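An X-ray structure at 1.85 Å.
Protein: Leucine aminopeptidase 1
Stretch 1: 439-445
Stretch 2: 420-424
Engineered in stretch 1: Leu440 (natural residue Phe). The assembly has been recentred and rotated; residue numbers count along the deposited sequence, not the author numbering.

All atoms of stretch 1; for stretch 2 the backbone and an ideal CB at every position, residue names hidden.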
# COMPACT_ATOMS: atom_id res chain seq x y z
N LEU A 439 15.37 -19.14 16.70
CA LEU A 439 16.05 -20.35 16.20
C LEU A 439 17.26 -20.01 15.35
O LEU A 439 18.21 -20.79 15.30
CB LEU A 439 15.08 -21.22 15.38
CG LEU A 439 13.99 -21.93 16.21
CD1 LEU A 439 13.00 -22.63 15.23
CD2 LEU A 439 14.61 -22.91 17.18
N LEU A 440 17.25 -18.85 14.69
CA LEU A 440 18.46 -18.43 13.97
C LEU A 440 19.61 -18.30 14.99
O LEU A 440 20.71 -18.77 14.73
CB LEU A 440 18.25 -17.09 13.24
CG LEU A 440 19.44 -16.50 12.46
CD1 LEU A 440 20.58 -15.85 13.32
CD2 LEU A 440 19.97 -17.48 11.36
N ILE A 441 19.34 -17.67 16.13
CA ILE A 441 20.35 -17.55 17.20
C ILE A 441 20.80 -18.94 17.66
O ILE A 441 22.02 -19.26 17.66
CB ILE A 441 19.78 -16.77 18.42
CG1 ILE A 441 19.38 -15.33 18.02
CG2 ILE A 441 20.81 -16.73 19.55
CD1 ILE A 441 18.47 -14.64 19.04
N GLY A 442 19.84 -19.78 18.03
CA GLY A 442 20.18 -21.10 18.58
C GLY A 442 20.85 -22.05 17.61
O GLY A 442 21.56 -22.97 18.03
N ALA A 443 20.66 -21.83 16.32
CA ALA A 443 21.28 -22.69 15.30
C ALA A 443 22.81 -22.67 15.37
O ALA A 443 23.48 -23.53 14.80
CB ALA A 443 20.80 -22.27 13.88
N HIS A 444 23.38 -21.68 16.06
CA HIS A 444 24.83 -21.55 16.16
C HIS A 444 25.39 -22.15 17.44
O HIS A 444 26.62 -22.22 17.61
CB HIS A 444 25.20 -20.06 15.99
CG HIS A 444 24.88 -19.56 14.62
ND1 HIS A 444 25.74 -19.73 13.55
CD2 HIS A 444 23.72 -19.11 14.09
CE1 HIS A 444 25.15 -19.32 12.44
NE2 HIS A 444 23.92 -18.94 12.74
N ILE A 445 24.49 -22.64 18.29
CA ILE A 445 24.87 -23.47 19.46
C ILE A 445 24.05 -24.77 19.58
O ILE A 445 23.70 -25.19 20.68
CB ILE A 445 24.80 -22.63 20.78
CG1 ILE A 445 23.41 -21.98 20.96
CG2 ILE A 445 25.92 -21.56 20.82
CD1 ILE A 445 23.05 -21.78 22.47
N UNK A 420 24.60 -22.05 5.04
CA UNK A 420 24.10 -22.97 6.04
C UNK A 420 22.67 -22.64 6.45
O UNK A 420 21.90 -23.52 6.79
CB UNK A 420 25.01 -22.96 7.27
N UNK A 421 22.30 -21.36 6.36
CA UNK A 421 20.92 -20.94 6.65
C UNK A 421 20.76 -19.51 6.16
O UNK A 421 21.75 -18.81 5.90
CB UNK A 421 20.59 -21.05 8.14
N UNK A 422 19.51 -19.08 6.05
CA UNK A 422 19.19 -17.65 5.88
C UNK A 422 18.90 -17.09 7.27
O UNK A 422 18.61 -17.85 8.18
CB UNK A 422 18.00 -17.44 4.94
N UNK A 423 18.95 -15.77 7.43
CA UNK A 423 18.58 -15.16 8.71
C UNK A 423 17.08 -14.92 8.92
O UNK A 423 16.63 -14.72 10.03
CB UNK A 423 19.31 -13.82 8.85
N UNK A 424 16.29 -14.95 7.84
CA UNK A 424 14.85 -14.76 8.00
C UNK A 424 14.10 -15.44 6.87
O UNK A 424 14.71 -16.00 5.95
CB UNK A 424 14.50 -13.27 8.05

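Stretch 1 brings a helical segment and a type I turn from Gly442 to Ile445 to this contact, and three side chains do the offering: Leu440, engineered from Phe, the small Ala443, and the imidazole of His444. The first two point their CA-to-CB bonds toward stretch 2; the third starts sideways, but its ring end comes nearer. The surface on offer is mostly apolar, with one ring nitrogen in it.

Position 420 points its CB toward stretch 1, yet nothing there lies within 5.5 Å of the ideal CB. With phi/psi of -64/-28 the backbone is undemanding. The gap leaves room for many residues, polar or apolar, and a long one might reach the histidine. The deposited residue is Asp420, which makes no contact here; both carboxylate oxygens are hydrogen-bonded elsewhere in the structure.

Position 421 is the one that matters most. Its backbone is extended, phi/psi -168/165, and its CB points toward stretch 1, with the ideal CB 4.8 Å from Leu440 CD2. Round the same site, further off, lie Ala443 CB, 5.9 Å from the ideal CB of 421, and His444 NE2, 6.1 Å from it, so the site asks for length and apolar character. A short side chain would leave much of this surface untouched; Leu, Ile or Met would be reasonable candidates. The deposited residue is Met421, with chi angles p, t, p. The chain extends from CB to CG and on to a sulfur that meets all three neighbors: Met421 SD lies 3.5 Å from Leu440 CD2, 3.8 Å from Ala443 CB and 3.4 Å from His444 NE2. The sulfur also sits 4.2 Å from the centroid of the His444 ring, 54° off the normal, an oblique sulfur-aromatic approach. One polarizable atom thus serves two apolar groups and a heterocycle, although NE2 gains no hydrogen-bonding partner from it.

Position 422 sends its CB away from stretch 1, so contact falls to its backbone: the carbonyl O lies 3.5 Å from Leu440 CD2. Stretch 1 sets little condition on the side chain, and a long polar or charged one would suit as well as any. The deposited residue is Lys422, extended after an m chi1; its side chain comes no closer than Lys422 CB to Leu440 CD2, 6.6 Å.

Position 423 comes nearest in backbone terms, its CA 6.2 Å from the CA of Leu440. CB points sideways, and the ideal CB is 4.5 Å from Leu440 CD2, so the base of the side chain packs against a methyl while the rest may turn elsewhere. Stretch 1 offers no polar partner at this point; small or medium residues, apolar or polar, could fit. The deposited residue is Asn423. Its CA touches Leu440 CD2 at 3.8 Å and its CB at 4.3 Å, while its amide leads away and is hydrogen-bonded elsewhere.

Position 424 points away, out of contact, and stretch 1 leaves the choice open. It is Ser424, its hydroxyl engaged elsewhere.

Stretch 2, residues 420-424: DMKNS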
# COMPACT_ATOMS: atom_id res chain seq x y z
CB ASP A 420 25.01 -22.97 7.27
CG ASP A 420 26.35 -23.60 6.99
OD1 ASP A 420 26.44 -24.49 6.10
OD2 ASP A 420 27.32 -23.23 7.68
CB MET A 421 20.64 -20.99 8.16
CG MET A 421 21.49 -20.00 8.96
SD MET A 421 21.71 -20.49 10.68
CE MET A 421 23.06 -21.63 10.41
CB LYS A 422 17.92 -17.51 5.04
CG LYS A 422 18.03 -17.97 3.59
CD LYS A 422 16.82 -17.52 2.77
CE LYS A 422 16.98 -17.95 1.30
NZ LYS A 422 15.79 -17.58 0.47
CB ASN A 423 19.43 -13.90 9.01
CG ASN A 423 19.01 -12.67 8.20
OD1 ASN A 423 18.66 -12.76 7.03
ND2 ASN A 423 19.11 -11.49 8.82
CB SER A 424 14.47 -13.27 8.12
OG SER A 424 14.36 -12.69 6.86
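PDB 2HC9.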